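Side-chain contacts in putative short-chain dehydrogenase/reductase (Burkholderia xenovorans, PDB 5JY1), which binds NAD and probably acts as an oxidoreductase of the short-chain dehydrogenase/reductase family, perhaps reducing 3-oxoacyl groups: residues Asn190-Thr195 against Val236-Glu241; Ala17-Ala22 against Arg32-Glu37; Thr122-Thr127 against Val172-Ser177. All blocks are in the same frame, centred on the assembly; numbering follows the deposited sequence.

Contact 1 (Asn190-Thr195 against Val236-Glu241); sequences NAIAPT and VFFASE. With NAD (nicotinamide-adenine-dinucleotide), chain E.
The F238 ring and the amide of N190 meet at the joint between strand 187-194 and helix 227-239, their planes 34° apart and so neither stacked nor perpendicular. One side of the phenyl ring, CD1 and CE1, takes N190: ND2 comes to 3.5 Å from F238 CD1, while N190 CB and CG lie against the same two ring carbons. The other side belongs to I192, whose CD1 is 3.9 Å from F238 CD2 and whose CG1 lies by CD2 and CE2; both neighbours lie obliquely to the ring. Over the ring centre, one face carries CD2 of F237, the preceding residue, 3.8 Å above the plane. The F237 ring in turn stacks on F237 of a second subunit.

N190 has its CG beside the backbone N (chi1 -65°), which brings the amide against the CD1-CE1 side of the ring, the two side chains crossing at about a right angle. Its direct protein partners lie outside the two segments: OD1 accepts from the backbone N of E249, and ND2 gives one hydrogen to the carbonyl of V246. ND2 also donates to a water, 3.0 Å away, and this water donates to the carbonyl oxygen of F238 at 2.9 Å. The buried amide is therefore gripped at both ends, its flip fixed by the E249 and V246 bonds, and the water relays one of its N-H groups to the backbone of F238.

V147 and L251, on the strands flanking 187-194, also pack against F238. Further along, P194 O lies 2.9 Å from C4N of the NAD nicotinamide. A helix packed on a central parallel sheet whose strand ends at the nicotinamide is characteristic of the Rossmann-type fold of short-chain dehydrogenases/reductases.

Contact 2 (Ala17-Ala22 against Arg32-Glu37); sequences ALVTGA and RSFGNE. With NAD (nicotinamide-adenine-dinucleotide), chain E.
A17 opens the contact with its methyl directed at helix 25-36: CB lies 3.5 Å from CD2 of F34 and 3.9 Å from CE2 of the same ring. The touch is purely apolar and oblique to the ring. L18 points to the other side of the sheet, where its side chain lies among L92, L95, I42 and A44. At V19 the side chain again points toward the helix, and CG2 comes to 4.1 Å from F34 CD2, once more at an oblique angle. That branch stands anti to the carbonyl carbon, which brings it to the CD2 and CE2 side of the phenyl ring already met by A17; two residues one strand repeat apart thus share a single ring side.

Helix 25-36 is the crossover of the first beta-alpha-beta unit, strand 16-20, helix 25-36, strand 40-45, with which the NAD-binding Rossmann fold begins. F34 is its inward residue here, its ring also packed by I94, V96 and V41 of neighbouring strands and by A235, V236 and A239 of helix 227-239. With CG beside the backbone N (chi1 -76°), the ring of F34 is carried toward the sheet and presents CD2 and CE2 to A17 and V19.

Past V19 the strand runs into the cofactor site. T20 OG1 is hydrogen-bonded to the backbone N of N98 and of A99, tying the strand end to the backbone just after strand 94-97. V19 to A22 form a type II beta turn, and G21 sits in it with positive phi (62°), a conformation that favours glycine. G21 O lies 3.4 Å from C4B of the adenosine ribose of NAD.

Contact 3 (Thr122-Thr127 against Val172-Ser177); sequences TSLWAT and VGLTRS
L174 reaches from helix 162-182 across to helix 113-141, the two long helices that lie on one face of the Rossmann-fold sheet and, in short-chain dehydrogenases/reductases, commonly serve in subunit association. Its CB is directed at the other helix, and CG continues outward anti to the backbone N (chi1 178°), carrying the branch point toward helix 113-141. At the tip, CD2 makes both contacts: it is 4.0 Å from CG2 of T127 and 4.3 Å from CD1 of L124. L174 and T127 run antiparallel alongside one another, so the meeting is flank to flank rather than end to end. W128 and M131, further residues of helix 113-141 that touch L174, continue the same apolar surface, and T166 of a third subunit packs against both L174 and L124.

The rotamer that turns the T127 methyl to L174 also directs its hydroxyl back into its own helix. CG2 lies anti to the backbone N, and OG1, beside that N (chi1 -65°), donates to the carbonyl oxygen of S123 at 2.9 Å. On the second helix S177 does likewise, with OG donating to G173 O, and S177 OG is also hydrogen-bonded to N165 of the third subunit. R176 NH1 binds the carbonyl of T154 in that subunit. S123 O carries two donors: T127 OG1, tilted 24° from the carbonyl plane, and T127 N at 3.2 Å, which arrive from opposite faces of that plane.

From the N terminus, contact 2 closes first, a short loop of nine residues between strand 16-20 and helix 25-36. Contact 3 then spans 44 residues to join helix 113-141 to helix 162-182, and contact 1 closes last, bringing helix 227-239 back to strand 187-194. The three loops follow in series, neither nesting nor crossing. In space contacts 1 and 2 are neighbours: V236 CG2 packs on F34 CD1 at 3.7 Å, joining helices 227-239 and 25-36, and both contacts reach NAD. Contact 3 touches contact 1 through T175 CG2, next to N190 and A191, but not contact 2, which lies across the chain's centre.

Contact 1 (Asn190-Thr195 against Val236-Glu241)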
loop_
_atom_site.group_PDB
_atom_site.type_symbol
_atom_site.label_atom_id
_atom_site.label_comp_id
_atom_site.label_asym_id
_atom_site.label_seq_id
_atom_site.Cartn_x
_atom_site.Cartn_y
_atom_site.Cartn_z
ATOM N N ASN A 190 -6.134 4.116 14.859
ATOM C CA ASN A 190 -6.394 3.447 13.588
ATOM C C ASN A 190 -7.368 4.295 12.777
ATOM O O ASN A 190 -8.055 5.163 13.314
ATOM C CB ASN A 190 -6.956 2.036 13.822
ATOM C CG ASN A 190 -5.954 1.116 14.504
ATOM O OD1 ASN A 190 -5.028 0.606 13.864
ATOM N ND2 ASN A 190 -6.137 0.887 15.805
ATOM N N ALA A 191 -7.441 4.032 11.472
ATOM C CA ALA A 191 -8.307 4.814 10.602
ATOM C C ALA A 191 -9.187 3.886 9.774
ATOM O O ALA A 191 -8.715 2.876 9.247
ATOM C CB ALA A 191 -7.493 5.739 9.675
ATOM N N ILE A 192 -10.466 4.239 9.667
ATOM C CA ILE A 192 -11.433 3.490 8.869
ATOM C C ILE A 192 -11.781 4.304 7.633
ATOM O O ILE A 192 -12.003 5.518 7.722
ATOM C CB ILE A 192 -12.708 3.183 9.682
ATOM C CG1 ILE A 192 -12.405 2.172 10.794
ATOM C CG2 ILE A 192 -13.840 2.706 8.763
ATOM C CD1 ILE A 192 -13.592 1.934 11.724
ATOM N N ALA A 193 -11.835 3.630 6.483
ATOM C CA ALA A 193 -12.348 4.195 5.236
ATOM C C ALA A 193 -13.707 3.558 4.965
ATOM O O ALA A 193 -13.791 2.465 4.380
ATOM C CB ALA A 193 -11.382 3.940 4.075
ATOM N N PRO A 194 -14.790 4.182 5.390
ATOM C CA PRO A 194 -16.112 3.563 5.275
ATOM C C PRO A 194 -16.853 4.007 4.027
ATOM O O PRO A 194 -16.540 5.054 3.450
ATOM C CB PRO A 194 -16.820 4.076 6.534
ATOM C CG PRO A 194 -16.307 5.535 6.601
ATOM C CD PRO A 194 -14.853 5.471 6.105
ATOM N N THR A 195 -17.842 3.230 3.597
ATOM C CA THR A 195 -18.906 3.760 2.757
ATOM C C THR A 195 -20.225 3.331 3.373
ATOM O O THR A 195 -20.339 2.212 3.881
ATOM C CB THR A 195 -18.823 3.301 1.290
ATOM O OG1 THR A 195 -19.052 1.887 1.192
ATOM C CG2 THR A 195 -17.460 3.626 0.715
ATOM N N VAL A 236 -16.602 -0.538 16.751
ATOM C CA VAL A 236 -16.548 -1.229 18.038
ATOM C C VAL A 236 -15.265 -2.051 18.152
ATOM O O VAL A 236 -14.600 -2.046 19.194
ATOM C CB VAL A 236 -17.803 -2.102 18.229
ATOM C CG1 VAL A 236 -17.640 -3.007 19.455
ATOM C CG2 VAL A 236 -19.039 -1.220 18.409
ATOM N N PHE A 237 -14.897 -2.768 17.086
ATOM C CA PHE A 237 -13.639 -3.513 17.094
ATOM C C PHE A 237 -12.470 -2.613 17.479
ATOM O O PHE A 237 -11.714 -2.916 18.411
ATOM C CB PHE A 237 -13.394 -4.149 15.723
ATOM C CG PHE A 237 -12.035 -4.815 15.586
ATOM C CD1 PHE A 237 -11.744 -5.988 16.278
ATOM C CD2 PHE A 237 -11.072 -4.276 14.745
ATOM C CE1 PHE A 237 -10.501 -6.598 16.154
ATOM C CE2 PHE A 237 -9.823 -4.887 14.601
ATOM C CZ PHE A 237 -9.544 -6.052 15.302
ATOM N N PHE A 238 -12.328 -1.480 16.789
ATOM C CA PHE A 238 -11.204 -0.585 17.024
ATOM C C PHE A 238 -11.337 0.223 18.304
ATOM O O PHE A 238 -10.411 0.973 18.635
ATOM C CB PHE A 238 -11.027 0.369 15.836
ATOM C CG PHE A 238 -10.361 -0.271 14.651
ATOM C CD1 PHE A 238 -9.049 -0.709 14.741
ATOM C CD2 PHE A 238 -11.035 -0.431 13.453
ATOM C CE1 PHE A 238 -8.420 -1.303 13.659
ATOM C CE2 PHE A 238 -10.417 -1.025 12.369
ATOM C CZ PHE A 238 -9.108 -1.464 12.474
ATOM N N ALA A 239 -12.459 0.104 19.019
ATOM C CA ALA A 239 -12.652 0.809 20.280
ATOM C C ALA A 239 -12.570 -0.108 21.494
ATOM O O ALA A 239 -12.770 0.362 22.624
ATOM C CB ALA A 239 -14.010 1.527 20.277
ATOM N N SER A 240 -12.273 -1.388 21.297
ATOM C CA SER A 240 -12.412 -2.413 22.323
ATOM C C SER A 240 -11.086 -3.137 22.554
ATOM O O SER A 240 -10.069 -2.855 21.911
ATOM C CB SER A 240 -13.491 -3.420 21.928
ATOM O OG SER A 240 -13.042 -4.233 20.843
ATOM N N GLU A 241 -11.112 -4.096 23.490
ATOM C CA GLU A 241 -9.936 -4.929 23.712
ATOM C C GLU A 241 -9.676 -5.875 22.552
ATOM O O GLU A 241 -8.575 -6.435 22.465
ATOM C CB GLU A 241 -10.065 -5.736 25.009
ATOM C CG GLU A 241 -10.018 -4.923 26.279
ATOM C CD GLU A 241 -8.619 -4.408 26.665
ATOM O OE1 GLU A 241 -7.619 -4.715 25.985
ATOM O OE2 GLU A 241 -8.527 -3.708 27.692
HETATM P PA NAD E . -22.807 13.196 7.345
HETATM O O1A NAD E . -22.780 14.390 6.440
HETATM O O2A NAD E . -24.016 12.298 7.131
HETATM O O5B NAD E . -22.732 13.659 8.948
HETATM C C5B NAD E . -21.819 14.653 9.258
HETATM C C4B NAD E . -22.046 15.071 10.768
HETATM O O4B NAD E . -21.126 15.911 11.100
HETATM C C3B NAD E . -23.406 15.848 10.864
HETATM O O3B NAD E . -24.154 15.368 11.939
HETATM C C2B NAD E . -22.965 17.276 11.073
HETATM O O2B NAD E . -24.050 18.089 11.737
HETATM C C1B NAD E . -21.894 17.123 11.828
HETATM N N9A NAD E . -21.047 18.302 11.788
HETATM C C8A NAD E . -20.810 19.064 10.718
HETATM N N7A NAD E . -20.001 20.037 11.083
HETATM C C5A NAD E . -19.734 19.881 12.382
HETATM C C6A NAD E . -18.944 20.639 13.250
HETATM N N6A NAD E . -18.115 21.830 13.135
HETATM N N1A NAD E . -18.833 20.279 14.514
HETATM C C2A NAD E . -19.496 19.163 14.966
HETATM N N3A NAD E . -20.272 18.426 14.135
HETATM C C4A NAD E . -20.376 18.805 12.821
HETATM O O3 NAD E . -21.412 12.349 7.097
HETATM P PN NAD E . -21.219 10.752 6.825
HETATM O O1N NAD E . -21.608 10.443 5.388
HETATM O O2N NAD E . -22.033 9.860 7.779
HETATM O O5D NAD E . -19.596 10.454 6.974
HETATM C C5D NAD E . -19.020 10.422 8.278
HETATM C C4D NAD E . -17.474 10.206 8.173
HETATM O O4D NAD E . -17.203 9.208 7.334
HETATM C C3D NAD E . -16.842 11.460 7.559
HETATM O O3D NAD E . -15.629 11.703 8.094
HETATM C C2D NAD E . -16.704 11.083 6.064
HETATM O O2D NAD E . -15.670 11.972 5.472
HETATM C C1D NAD E . -16.358 9.813 6.104
HETATM N N1N NAD E . -16.724 9.089 4.897
HETATM C C2N NAD E . -18.008 8.699 4.679
HETATM C C3N NAD E . -18.360 8.007 3.518
HETATM C C7N NAD E . -19.785 7.573 3.263
HETATM O O7N NAD E . -20.048 6.813 2.344
HETATM N N7N NAD E . -20.829 8.045 4.085
HETATM C C4N NAD E . -17.394 7.720 2.587
HETATM C C5N NAD E . -16.117 8.099 2.801
HETATM C C6N NAD E . -15.771 8.789 3.972
HETATM O O HOH W 1 -8.452 2.356 17.014
#

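Contact 2 (Ala17-Ala22 against Arg32-Glu37)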
loop_
_atom_site.group_PDB
_atom_site.type_symbol
_atom_site.label_atom_id
_atom_site.label_comp_id
_atom_site.label_asym_id
_atom_site.label_seq_id
_atom_site.Cartn_x
_atom_site.Cartn_y
_atom_site.Cartn_z
ATOM N N ALA A 17 -17.001 7.082 25.545
ATOM C CA ALA A 17 -16.666 7.381 24.158
ATOM C C ALA A 17 -17.172 8.766 23.782
ATOM O O ALA A 17 -18.235 9.193 24.230
ATOM C CB ALA A 17 -17.263 6.330 23.191
ATOM N N LEU A 18 -16.404 9.468 22.955
ATOM C CA LEU A 18 -16.839 10.725 22.362
ATOM C C LEU A 18 -16.789 10.583 20.847
ATOM O O LEU A 18 -15.737 10.255 20.285
ATOM C CB LEU A 18 -15.972 11.900 22.845
ATOM C CG LEU A 18 -16.347 13.316 22.395
ATOM C CD1 LEU A 18 -15.795 14.327 23.378
ATOM C CD2 LEU A 18 -15.802 13.625 20.982
ATOM N N VAL A 19 -17.920 10.846 20.191
ATOM C CA VAL A 19 -18.062 10.710 18.744
ATOM C C VAL A 19 -18.443 12.074 18.175
ATOM O O VAL A 19 -19.518 12.602 18.491
ATOM C CB VAL A 19 -19.121 9.655 18.385
ATOM C CG1 VAL A 19 -19.226 9.487 16.880
ATOM C CG2 VAL A 19 -18.812 8.319 19.079
ATOM N N THR A 20 -17.576 12.645 17.338
ATOM C CA THR A 20 -17.905 13.927 16.729
ATOM C C THR A 20 -18.851 13.722 15.553
ATOM O O THR A 20 -18.814 12.698 14.868
ATOM C CB THR A 20 -16.648 14.686 16.272
ATOM O OG1 THR A 20 -16.038 14.038 15.150
ATOM C CG2 THR A 20 -15.639 14.797 17.402
ATOM N N GLY A 21 -19.722 14.702 15.340
ATOM C CA GLY A 21 -20.702 14.604 14.272
ATOM C C GLY A 21 -21.671 13.455 14.433
ATOM O O GLY A 21 -22.137 12.904 13.434
ATOM N N ALA A 22 -21.997 13.086 15.669
ATOM C CA ALA A 22 -22.795 11.898 15.947
ATOM C C ALA A 22 -24.294 12.131 15.835
ATOM O O ALA A 22 -25.066 11.244 16.220
ATOM C CB ALA A 22 -22.463 11.367 17.343
ATOM N N ARG A 32 -24.783 4.819 18.286
ATOM C CA ARG A 32 -25.785 3.847 18.716
ATOM C C ARG A 32 -25.166 2.471 18.941
ATOM O O ARG A 32 -25.537 1.769 19.893
ATOM C CB ARG A 32 -26.920 3.781 17.691
ATOM C CG ARG A 32 -27.871 4.976 17.748
ATOM C CD ARG A 32 -28.732 5.071 16.502
ATOM N NE ARG A 32 -29.488 3.843 16.277
ATOM C CZ ARG A 32 -30.766 3.674 16.598
ATOM N NH1 ARG A 32 -31.458 4.664 17.146
ATOM N NH2 ARG A 32 -31.357 2.512 16.359
ATOM N N SER A 33 -24.226 2.066 18.076
ATOM C CA SER A 33 -23.537 0.792 18.274
ATOM C C SER A 33 -22.757 0.790 19.579
ATOM O O SER A 33 -22.780 -0.198 20.320
ATOM C CB SER A 33 -22.593 0.504 17.102
ATOM O OG SER A 33 -23.291 0.511 15.877
ATOM N N PHE A 34 -22.055 1.889 19.875
ATOM C CA PHE A 34 -21.330 2.007 21.138
ATOM C C PHE A 34 -22.277 1.931 22.330
ATOM O O PHE A 34 -21.960 1.308 23.351
ATOM C CB PHE A 34 -20.562 3.333 21.186
ATOM C CG PHE A 34 -19.302 3.365 20.364
ATOM C CD1 PHE A 34 -18.953 2.321 19.521
ATOM C CD2 PHE A 34 -18.450 4.460 20.453
ATOM C CE1 PHE A 34 -17.774 2.373 18.775
ATOM C CE2 PHE A 34 -17.271 4.511 19.721
ATOM C CZ PHE A 34 -16.940 3.470 18.877
ATOM N N GLY A 35 -23.427 2.601 22.239
ATOM C CA GLY A 35 -24.369 2.564 23.344
ATOM C C GLY A 35 -24.839 1.157 23.653
ATOM O O GLY A 35 -24.979 0.783 24.820
ATOM N N ASN A 36 -25.066 0.351 22.610
ATOM C CA ASN A 36 -25.528 -1.017 22.809
ATOM C C ASN A 36 -24.429 -1.931 23.338
ATOM O O ASN A 36 -24.735 -3.012 23.853
ATOM C CB ASN A 36 -26.097 -1.577 21.503
ATOM C CG ASN A 36 -27.435 -0.957 21.136
ATOM O OD1 ASN A 36 -28.250 -0.642 22.008
ATOM N ND2 ASN A 36 -27.666 -0.770 19.840
ATOM N N GLU A 37 -23.163 -1.526 23.231
ATOM C CA GLU A 37 -22.064 -2.279 23.823
ATOM C C GLU A 37 -21.686 -1.785 25.216
ATOM O O GLU A 37 -20.662 -2.216 25.752
ATOM C CB GLU A 37 -20.837 -2.251 22.900
ATOM C CG GLU A 37 -21.065 -2.942 21.571
ATOM C CD GLU A 37 -21.366 -4.425 21.715
ATOM O OE1 GLU A 37 -20.881 -5.060 22.679
ATOM O OE2 GLU A 37 -22.095 -4.958 20.854
HETATM P PA NAD E . -22.807 13.196 7.345
HETATM O O1A NAD E . -22.780 14.390 6.440
HETATM O O2A NAD E . -24.016 12.298 7.131
HETATM O O5B NAD E . -22.732 13.659 8.948
HETATM C C5B NAD E . -21.819 14.653 9.258
HETATM C C4B NAD E . -22.046 15.071 10.768
HETATM O O4B NAD E . -21.126 15.911 11.100
HETATM C C3B NAD E . -23.406 15.848 10.864
HETATM O O3B NAD E . -24.154 15.368 11.939
HETATM C C2B NAD E . -22.965 17.276 11.073
HETATM O O2B NAD E . -24.050 18.089 11.737
HETATM C C1B NAD E . -21.894 17.123 11.828
HETATM N N9A NAD E . -21.047 18.302 11.788
HETATM C C8A NAD E . -20.810 19.064 10.718
HETATM N N7A NAD E . -20.001 20.037 11.083
HETATM C C5A NAD E . -19.734 19.881 12.382
HETATM C C6A NAD E . -18.944 20.639 13.250
HETATM N N6A NAD E . -18.115 21.830 13.135
HETATM N N1A NAD E . -18.833 20.279 14.514
HETATM C C2A NAD E . -19.496 19.163 14.966
HETATM N N3A NAD E . -20.272 18.426 14.135
HETATM C C4A NAD E . -20.376 18.805 12.821
HETATM O O3 NAD E . -21.412 12.349 7.097
HETATM P PN NAD E . -21.219 10.752 6.825
HETATM O O1N NAD E . -21.608 10.443 5.388
HETATM O O2N NAD E . -22.033 9.860 7.779
HETATM O O5D NAD E . -19.596 10.454 6.974
HETATM C C5D NAD E . -19.020 10.422 8.278
HETATM C C4D NAD E . -17.474 10.206 8.173
HETATM O O4D NAD E . -17.203 9.208 7.334
HETATM C C3D NAD E . -16.842 11.460 7.559
HETATM O O3D NAD E . -15.629 11.703 8.094
HETATM C C2D NAD E . -16.704 11.083 6.064
HETATM O O2D NAD E . -15.670 11.972 5.472
HETATM C C1D NAD E . -16.358 9.813 6.104
HETATM N N1N NAD E . -16.724 9.089 4.897
HETATM C C2N NAD E . -18.008 8.699 4.679
HETATM C C3N NAD E . -18.360 8.007 3.518
HETATM C C7N NAD E . -19.785 7.573 3.263
HETATM O O7N NAD E . -20.048 6.813 2.344
HETATM N N7N NAD E . -20.829 8.045 4.085
HETATM C C4N NAD E . -17.394 7.720 2.587
HETATM C C5N NAD E . -16.117 8.099 2.801
HETATM C C6N NAD E . -15.771 8.789 3.972
#

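Contact 3 (Thr122-Thr127 against Val172-Ser177)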
loop_
_atom_site.group_PDB
_atom_site.type_symbol
_atom_site.label_atom_id
_atom_site.label_comp_id
_atom_site.label_asym_id
_atom_site.label_seq_id
_atom_site.Cartn_x
_atom_site.Cartn_y
_atom_site.Cartn_z
ATOM N N THR A 122 -12.129 21.341 9.161
ATOM C CA THR A 122 -13.178 20.463 9.680
ATOM C C THR A 122 -12.734 19.010 9.750
ATOM O O THR A 122 -13.245 18.246 10.577
ATOM C CB THR A 122 -14.459 20.565 8.842
ATOM O OG1 THR A 122 -14.205 20.106 7.506
ATOM C CG2 THR A 122 -14.967 21.993 8.797
ATOM N N SER A 123 -11.803 18.599 8.893
ATOM C CA SER A 123 -11.272 17.245 8.952
ATOM C C SER A 123 -9.970 17.187 9.745
ATOM O O SER A 123 -9.918 16.581 10.822
ATOM C CB SER A 123 -11.074 16.690 7.534
ATOM O OG SER A 123 -12.327 16.533 6.885
ATOM N N LEU A 124 -8.930 17.865 9.265
ATOM C CA LEU A 124 -7.598 17.610 9.806
ATOM C C LEU A 124 -7.397 18.288 11.155
ATOM O O LEU A 124 -7.016 17.634 12.129
ATOM C CB LEU A 124 -6.531 18.059 8.805
ATOM C CG LEU A 124 -5.090 17.711 9.163
ATOM C CD1 LEU A 124 -4.956 16.215 9.419
ATOM C CD2 LEU A 124 -4.148 18.159 8.039
ATOM N N TRP A 125 -7.626 19.605 11.230
ATOM C CA TRP A 125 -7.435 20.305 12.497
ATOM C C TRP A 125 -8.365 19.763 13.576
ATOM O O TRP A 125 -7.956 19.575 14.732
ATOM C CB TRP A 125 -7.655 21.801 12.301
ATOM C CG TRP A 125 -6.462 22.491 11.697
ATOM C CD1 TRP A 125 -6.289 22.849 10.388
ATOM C CD2 TRP A 125 -5.276 22.896 12.386
ATOM N NE1 TRP A 125 -5.057 23.458 10.221
ATOM C CE2 TRP A 125 -4.424 23.504 11.437
ATOM C CE3 TRP A 125 -4.859 22.818 13.722
ATOM C CZ2 TRP A 125 -3.177 24.036 11.783
ATOM C CZ3 TRP A 125 -3.622 23.329 14.062
ATOM C CH2 TRP A 125 -2.794 23.939 13.097
ATOM N N ALA A 126 -9.622 19.506 13.219
ATOM C CA ALA A 126 -10.555 18.937 14.189
ATOM C C ALA A 126 -10.017 17.646 14.790
ATOM O O ALA A 126 -10.129 17.423 16.002
ATOM C CB ALA A 126 -11.904 18.685 13.523
ATOM N N THR A 127 -9.461 16.766 13.947
ATOM C CA THR A 127 -8.895 15.511 14.430
ATOM C C THR A 127 -7.674 15.761 15.305
ATOM O O THR A 127 -7.545 15.185 16.390
ATOM C CB THR A 127 -8.540 14.620 13.234
ATOM O OG1 THR A 127 -9.739 14.255 12.544
ATOM C CG2 THR A 127 -7.820 13.366 13.674
ATOM N N VAL A 172 -4.454 10.192 7.553
ATOM C CA VAL A 172 -3.719 8.930 7.616
ATOM C C VAL A 172 -2.315 9.144 8.171
ATOM O O VAL A 172 -1.836 8.363 9.005
ATOM C CB VAL A 172 -3.688 8.253 6.232
ATOM C CG1 VAL A 172 -2.832 6.992 6.282
ATOM C CG2 VAL A 172 -5.102 7.924 5.768
ATOM N N GLY A 173 -1.631 10.201 7.725
ATOM C CA GLY A 173 -0.312 10.481 8.268
ATOM C C GLY A 173 -0.352 10.771 9.758
ATOM O O GLY A 173 0.516 10.322 10.510
ATOM N N LEU A 174 -1.372 11.514 10.203
ATOM C CA LEU A 174 -1.517 11.821 11.623
ATOM C C LEU A 174 -1.827 10.562 12.427
ATOM O O LEU A 174 -1.293 10.374 13.528
ATOM C CB LEU A 174 -2.612 12.872 11.802
ATOM C CG LEU A 174 -2.949 13.294 13.236
ATOM C CD1 LEU A 174 -1.694 13.775 13.966
ATOM C CD2 LEU A 174 -4.027 14.380 13.212
ATOM N N THR A 175 -2.670 9.684 11.870
ATOM C CA THR A 175 -3.003 8.416 12.513
ATOM C C THR A 175 -1.753 7.575 12.751
ATOM O O THR A 175 -1.517 7.074 13.856
ATOM C CB THR A 175 -3.995 7.647 11.632
ATOM O OG1 THR A 175 -5.200 8.412 11.485
ATOM C CG2 THR A 175 -4.318 6.264 12.235
ATOM N N ARG A 176 -0.938 7.404 11.710
ATOM C CA ARG A 176 0.288 6.629 11.869
ATOM C C ARG A 176 1.239 7.266 12.881
ATOM O O ARG A 176 1.894 6.551 13.645
ATOM C CB ARG A 176 0.970 6.466 10.508
ATOM C CG ARG A 176 0.113 5.699 9.506
ATOM C CD ARG A 176 0.802 5.673 8.151
ATOM N NE ARG A 176 0.048 4.926 7.144
ATOM C CZ ARG A 176 0.101 5.201 5.844
ATOM N NH1 ARG A 176 0.856 6.209 5.407
ATOM N NH2 ARG A 176 -0.612 4.486 4.982
ATOM N N SER A 177 1.344 8.603 12.895
ATOM C CA SER A 177 2.262 9.262 13.817
ATOM C C SER A 177 1.860 9.003 15.258
ATOM O O SER A 177 2.696 8.678 16.108
ATOM C CB SER A 177 2.288 10.774 13.561
ATOM O OG SER A 177 2.620 11.086 12.222
#